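PDB 6UZI: dihydrolipoyl dehydrogenase from Elizabethkingia anophelis NUHP1, which oxidises protein-bound dihydrolipoyl groups to lipoyl groups with NAD(+) as acceptor, using a bound FAD and a redox-active disulfide. Local coordinates for the interface of chains A and B. Numbering follows the deposited sequence. Chains: chain A/B, Dihydrolipoyl dehydrogenase.

Contact 1: the interface of chains A and B. Residues chain A 330, 334, 354-356, 431, 434, 438; chain B 432, 449-450, 452.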
loop_
_atom_site.group_PDB
_atom_site.type_symbol
_atom_site.label_atom_id
_atom_site.label_comp_id
_atom_site.label_asym_id
_atom_site.label_seq_id
_atom_site.Cartn_x
_atom_site.Cartn_y
_atom_site.Cartn_z
ATOM N N HIS A 330 6.369 -7.372 14.828
ATOM C CA HIS A 330 7.080 -6.104 14.913
ATOM C C HIS A 330 7.121 -5.554 16.333
ATOM O O HIS A 330 8.019 -4.765 16.650
ATOM C CB HIS A 330 6.473 -5.071 13.961
ATOM C CG HIS A 330 4.990 -4.919 14.077
ATOM N ND1 HIS A 330 4.108 -5.911 13.703
ATOM C CD2 HIS A 330 4.231 -3.887 14.514
ATOM C CE1 HIS A 330 2.872 -5.497 13.903
ATOM N NE2 HIS A 330 2.917 -4.273 14.402
ATOM N N GLU A 334 10.708 -4.443 17.959
ATOM C CA GLU A 334 10.978 -3.175 18.627
ATOM C C GLU A 334 11.507 -3.400 20.038
ATOM O O GLU A 334 12.435 -2.708 20.483
ATOM C CB GLU A 334 9.722 -2.311 18.660
ATOM C CG GLU A 334 9.969 -0.886 19.170
ATOM C CD GLU A 334 8.771 0.025 18.953
ATOM O OE1 GLU A 334 7.756 -0.456 18.400
ATOM O OE2 GLU A 334 8.851 1.220 19.316
ATOM N N LEU A 354 1.091 3.086 19.660
ATOM C CA LEU A 354 1.354 3.339 18.248
ATOM C C LEU A 354 1.945 2.130 17.539
ATOM O O LEU A 354 2.608 2.286 16.510
ATOM C CB LEU A 354 2.273 4.546 18.080
ATOM C CG LEU A 354 1.692 5.847 18.629
ATOM C CD1 LEU A 354 2.557 7.020 18.242
ATOM C CD2 LEU A 354 0.259 6.046 18.142
ATOM N N ILE A 355 1.714 0.934 18.067
ATOM C CA ILE A 355 2.092 -0.310 17.402
ATOM C C ILE A 355 0.883 -0.796 16.609
ATOM O O ILE A 355 -0.146 -1.129 17.216
ATOM C CB ILE A 355 2.540 -1.372 18.412
ATOM C CG1 ILE A 355 3.781 -0.891 19.159
ATOM C CG2 ILE A 355 2.806 -2.701 17.711
ATOM C CD1 ILE A 355 4.230 -1.814 20.249
ATOM N N PRO A 356 0.955 -0.861 15.288
ATOM C CA PRO A 356 -0.226 -1.248 14.509
ATOM C C PRO A 356 -0.486 -2.745 14.563
ATOM O O PRO A 356 0.416 -3.556 14.781
ATOM C CB PRO A 356 0.138 -0.812 13.086
ATOM C CG PRO A 356 1.654 -0.978 13.050
ATOM C CD PRO A 356 2.128 -0.582 14.434
ATOM N N ALA A 431 0.654 2.558 7.732
ATOM C CA ALA A 431 1.895 3.234 8.096
ATOM C C ALA A 431 1.724 4.750 8.102
ATOM O O ALA A 431 2.316 5.443 8.939
ATOM C CB ALA A 431 3.027 2.804 7.164
ATOM N N VAL A 434 0.296 5.592 11.393
ATOM C CA VAL A 434 1.274 5.427 12.465
ATOM C C VAL A 434 2.172 6.652 12.548
ATOM O O VAL A 434 2.359 7.233 13.624
ATOM C CB VAL A 434 2.098 4.144 12.260
ATOM C CG1 VAL A 434 3.091 3.977 13.384
ATOM C CG2 VAL A 434 1.193 2.939 12.203
ATOM N N GLU A 438 2.415 9.516 15.476
ATOM C CA GLU A 438 3.689 9.756 16.141
ATOM C C GLU A 438 3.976 11.251 16.246
ATOM O O GLU A 438 4.492 11.727 17.265
ATOM C CB GLU A 438 4.811 9.036 15.391
ATOM C CG GLU A 438 6.123 8.984 16.151
ATOM C CD GLU A 438 6.081 8.016 17.321
ATOM O OE1 GLU A 438 5.744 6.828 17.099
ATOM O OE2 GLU A 438 6.378 8.447 18.459
ATOM N N GLU B 432 3.202 7.548 3.491
ATOM C CA GLU B 432 3.983 7.647 4.721
ATOM C C GLU B 432 5.096 8.679 4.583
ATOM O O GLU B 432 5.354 9.457 5.508
ATOM C CB GLU B 432 4.573 6.288 5.100
ATOM C CG GLU B 432 5.490 6.362 6.317
ATOM C CD GLU B 432 6.204 5.057 6.626
ATOM O OE1 GLU B 432 5.842 4.027 6.019
ATOM O OE2 GLU B 432 7.127 5.063 7.475
ATOM N N ILE B 449 10.015 4.207 14.450
ATOM C CA ILE B 449 8.564 4.065 14.452
ATOM C C ILE B 449 8.197 2.628 14.113
ATOM O O ILE B 449 8.834 1.989 13.267
ATOM C CB ILE B 449 7.939 5.064 13.461
ATOM C CG1 ILE B 449 8.031 6.485 14.027
ATOM C CG2 ILE B 449 6.502 4.701 13.151
ATOM C CD1 ILE B 449 7.435 7.531 13.126
ATOM N N SER B 450 7.168 2.111 14.781
ATOM C CA SER B 450 6.719 0.748 14.530
ATOM C C SER B 450 6.202 0.598 13.104
ATOM O O SER B 450 5.346 1.362 12.652
ATOM C CB SER B 450 5.624 0.364 15.529
ATOM O OG SER B 450 5.245 -0.998 15.396
ATOM N N ALA B 452 4.466 -2.398 10.715
ATOM C CA ALA B 452 3.844 -3.713 10.781
ATOM C C ALA B 452 4.692 -4.750 10.058
ATOM O O ALA B 452 5.286 -4.471 9.015
ATOM C CB ALA B 452 2.440 -3.668 10.169
HETATM O O HOH W 1 5.468 3.468 16.768
#
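The imidazole of A:His330 presents one face to chain B. Over the centre of that face sits the backbone CA of B:Ala452, 3.5 Å from the ring centroid, a CH-pi contact. At the ring edge, in the plane, lie the carbonyl carbon of A:Pro356 and the hydroxyl OG of B:Ser450. Ring rotation is fixed from within chain A: NE2 donates to the carbonyl O of A:Pro356 at 2.6 Å, with the acceptor in the plane of the ring. The side chain reaches this place from the crowded position of CG, between backbone N and carbonyl carbon (chi1 51°), on helix 329-343. The contact thus sets the segment running into the catalytic B:His453 against a residue of the FAD site of chain A, in keeping with the composite, two-subunit active site of this family.

B:Ser450 hides the most surface in the patch and is packed among chain A groups, with no polar atom of chain A within bonding reach of its OG. That OG, anti to the backbone N, points between ring atom CD2 of A:His330, 3.2 Å away, and CD of A:Pro356. CB faces the carboxylate OE1 of A:Glu334, whose extended chain comes from the same helix as A:His330.

The B:Ile449 and A:Val434 side chains run alongside each other in opposite directions, CG2 meeting CG1 at 3.5 Å, while B:Ile449 CD1 meets the aliphatic part of the poorly ordered A:Glu438 tip to tip. Water bridges the chains: the backbone N of B:Ser450 donates to water 1 at 2.9 Å (168° at H), and this water lies 3.1 Å from the carbonyl O of A:Leu354.

Contact 2: the interface of chains A and B. Residues chain A 64, 67-68, 85-88, 91-92; chain B 75, 78-81.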
loop_
_atom_site.group_PDB
_atom_site.type_symbol
_atom_site.label_atom_id
_atom_site.label_comp_id
_atom_site.label_asym_id
_atom_site.label_seq_id
_atom_site.Cartn_x
_atom_site.Cartn_y
_atom_site.Cartn_z
ATOM N N SER A 64 -1.225 -16.708 -3.001
ATOM C CA SER A 64 -1.572 -17.665 -4.041
ATOM C C SER A 64 -3.080 -17.884 -4.116
ATOM O O SER A 64 -3.645 -17.932 -5.215
ATOM C CB SER A 64 -0.837 -18.983 -3.799
ATOM O OG SER A 64 0.563 -18.807 -3.922
ATOM N N HIS A 67 -4.882 -15.019 -5.860
ATOM C CA HIS A 67 -4.761 -15.155 -7.310
ATOM C C HIS A 67 -5.802 -16.128 -7.844
ATOM O O HIS A 67 -6.487 -15.841 -8.832
ATOM C CB HIS A 67 -3.355 -15.623 -7.696
ATOM C CG HIS A 67 -2.335 -14.525 -7.767
ATOM N ND1 HIS A 67 -2.561 -13.334 -8.427
ATOM C CD2 HIS A 67 -1.071 -14.451 -7.286
ATOM C CE1 HIS A 67 -1.489 -12.568 -8.334
ATOM N NE2 HIS A 67 -0.570 -13.221 -7.647
ATOM N N PHE A 68 -5.940 -17.284 -7.185
ATOM C CA PHE A 68 -6.939 -18.272 -7.582
ATOM C C PHE A 68 -8.353 -17.707 -7.488
ATOM O O PHE A 68 -9.205 -18.001 -8.336
ATOM C CB PHE A 68 -6.799 -19.528 -6.717
ATOM C CG PHE A 68 -7.768 -20.626 -7.076
ATOM C CD1 PHE A 68 -7.546 -21.439 -8.176
ATOM C CD2 PHE A 68 -8.904 -20.843 -6.310
ATOM C CE1 PHE A 68 -8.441 -22.448 -8.509
ATOM C CE2 PHE A 68 -9.801 -21.848 -6.639
ATOM C CZ PHE A 68 -9.563 -22.653 -7.738
ATOM N N PRO A 85 -10.202 -22.737 -13.387
ATOM C CA PRO A 85 -8.883 -22.979 -12.794
ATOM C C PRO A 85 -8.948 -24.095 -11.767
ATOM O O PRO A 85 -9.962 -24.290 -11.095
ATOM C CB PRO A 85 -8.536 -21.636 -12.139
ATOM C CG PRO A 85 -9.859 -21.022 -11.843
ATOM C CD PRO A 85 -10.775 -21.451 -12.955
ATOM N N LYS A 86 -7.856 -24.848 -11.674
ATOM C CA LYS A 86 -7.752 -25.972 -10.755
ATOM C C LYS A 86 -6.553 -25.768 -9.838
ATOM O O LYS A 86 -5.561 -25.139 -10.220
ATOM C CB LYS A 86 -7.635 -27.310 -11.514
ATOM N N VAL A 87 -6.652 -26.303 -8.622
ATOM C CA VAL A 87 -5.647 -26.087 -7.585
ATOM C C VAL A 87 -4.666 -27.251 -7.589
ATOM O O VAL A 87 -5.067 -28.412 -7.444
ATOM C CB VAL A 87 -6.289 -25.937 -6.197
ATOM C CG1 VAL A 87 -5.203 -25.777 -5.147
ATOM C CG2 VAL A 87 -7.267 -24.771 -6.162
ATOM N N ASP A 88 -3.378 -26.941 -7.736
ATOM C CA ASP A 88 -2.289 -27.885 -7.481
ATOM C C ASP A 88 -1.761 -27.571 -6.084
ATOM O O ASP A 88 -0.866 -26.741 -5.906
ATOM C CB ASP A 88 -1.196 -27.786 -8.540
ATOM C CG ASP A 88 -0.151 -28.881 -8.401
ATOM O OD1 ASP A 88 -0.217 -29.651 -7.418
ATOM O OD2 ASP A 88 0.751 -28.964 -9.261
ATOM N N GLN A 91 2.014 -27.894 -5.289
ATOM C CA GLN A 91 2.860 -26.805 -5.761
ATOM C C GLN A 91 2.685 -25.563 -4.891
ATOM O O GLN A 91 3.654 -24.841 -4.633
ATOM C CB GLN A 91 2.559 -26.506 -7.232
ATOM C CG GLN A 91 3.317 -25.317 -7.812
ATOM C CD GLN A 91 4.831 -25.433 -7.669
ATOM O OE1 GLN A 91 5.399 -26.526 -7.702
ATOM N NE2 GLN A 91 5.489 -24.294 -7.503
ATOM N N MET A 92 1.459 -25.296 -4.433
ATOM C CA MET A 92 1.251 -24.183 -3.510
ATOM C C MET A 92 2.095 -24.355 -2.258
ATOM O O MET A 92 2.880 -23.472 -1.895
ATOM C CB MET A 92 -0.220 -24.066 -3.117
ATOM C CG MET A 92 -1.017 -23.151 -3.978
ATOM S SD MET A 92 -2.371 -22.362 -3.109
ATOM C CE MET A 92 -3.253 -21.668 -4.502
ATOM N N PHE B 75 1.221 -18.224 -12.491
ATOM C CA PHE B 75 0.192 -19.089 -11.919
ATOM C C PHE B 75 0.717 -20.498 -11.682
ATOM O O PHE B 75 0.420 -21.111 -10.651
ATOM C CB PHE B 75 -1.025 -19.135 -12.840
ATOM C CG PHE B 75 -2.066 -18.111 -12.527
ATOM C CD1 PHE B 75 -3.348 -18.230 -13.044
ATOM C CD2 PHE B 75 -1.765 -17.018 -11.735
ATOM C CE1 PHE B 75 -4.317 -17.277 -12.766
ATOM C CE2 PHE B 75 -2.731 -16.066 -11.446
ATOM C CZ PHE B 75 -4.007 -16.195 -11.963
ATOM N N HIS B 78 2.575 -20.558 -8.674
ATOM C CA HIS B 78 1.618 -20.382 -7.597
ATOM C C HIS B 78 0.789 -21.628 -7.322
ATOM O O HIS B 78 0.071 -21.648 -6.319
ATOM C CB HIS B 78 0.671 -19.231 -7.927
ATOM C CG HIS B 78 1.158 -17.897 -7.466
ATOM N ND1 HIS B 78 1.484 -17.640 -6.153
ATOM C CD2 HIS B 78 1.350 -16.738 -8.139
ATOM C CE1 HIS B 78 1.871 -16.382 -6.040
ATOM N NE2 HIS B 78 1.794 -15.811 -7.229
ATOM N N GLY B 79 0.872 -22.659 -8.160
ATOM C CA GLY B 79 0.042 -23.826 -7.941
ATOM C C GLY B 79 -1.357 -23.713 -8.498
ATOM O O GLY B 79 -2.258 -24.404 -8.018
ATOM N N ILE B 80 -1.569 -22.844 -9.483
ATOM C CA ILE B 80 -2.859 -22.650 -10.137
ATOM C C ILE B 80 -2.769 -23.244 -11.536
ATOM O O ILE B 80 -1.923 -22.830 -12.340
ATOM C CB ILE B 80 -3.241 -21.163 -10.177
ATOM C CG1 ILE B 80 -3.325 -20.617 -8.750
ATOM C CG2 ILE B 80 -4.544 -20.940 -10.937
ATOM C CD1 ILE B 80 -3.455 -19.127 -8.681
ATOM N N LEU B 81 -3.636 -24.214 -11.829
ATOM C CA LEU B 81 -3.598 -24.950 -13.088
ATOM C C LEU B 81 -4.608 -24.368 -14.069
ATOM O O LEU B 81 -5.819 -24.496 -13.871
ATOM C CB LEU B 81 -3.873 -26.434 -12.849
ATOM C CG LEU B 81 -2.932 -27.133 -11.867
ATOM C CD1 LEU B 81 -3.443 -28.523 -11.502
ATOM C CD2 LEU B 81 -1.519 -27.203 -12.445
HETATM O O HOH W 2 2.272 -13.337 -8.509
#
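A short antiparallel beta bridge between subunits, strand 86-87 of chain A against strand 80-81 of chain B, shows how backbone pairing can join two copies of a protein. A:Lys86 and B:Leu81 form a reciprocal pair: B:Leu81 N donates to A:Lys86 O at 2.7 Å, nearly along the C=O axis, and A:Lys86 N returns a bond to a lone pair of B:Leu81 O at 3.0 Å. Two residues on in chain A and two back in chain B, A:Asp88 N reaches B:Gly79 O at 2.8 Å, approaching from above the carbonyl plane. B:Leu81 lays its CD1 branch against CB of A:Asp88, with CG anti to the carbonyl carbon (chi1 -57°).

B:Ile80 sends CD1 between chain A and its own aromatic neighbour. This methyl touches CB of A:His67 at 3.6 Å and lies over the centre of one face of the B:Phe75 ring, whose CE2 packs 3.8 Å from CB of A:His67.

The imidazole of B:His78 is gripped through both nitrogens: ND1 shares a hydrogen bond of 2.7 Å with the hydroxyl OG of A:Ser64, and NE2 binds water 2 in the ring plane at 2.8 Å. That water also bonds A:His67 NE2, tying together two histidines whose side chains pass at a slant.

The bridge thus docks the strand following the short helical turn at B:75-78 onto chain A, against the strand leading into helix 89-113 and against helix 55-73, which starts at the redox-active A:Cys55 and carries A:Ser64, A:His67 and A:Phe68.

Contact 1 and contact 2 lie about 34 Å apart, centre to centre, on one two-fold symmetric interface, and the residues given for them share no secondary-structure element. Contact 1 draws on the dimerisation region, with helix 426-438 and the chain B segment whose B:Ala452 is followed directly by B:His453, so that dimer formation bears on the composite active site. To the chain A copy of that histidine, A:His453, the distances from the contact centres are about 23 Å for contact 1 and 32 Å for contact 2. Each contact recurs with the chains exchanged, and such widely spaced patches may together resist rocking of the subunits.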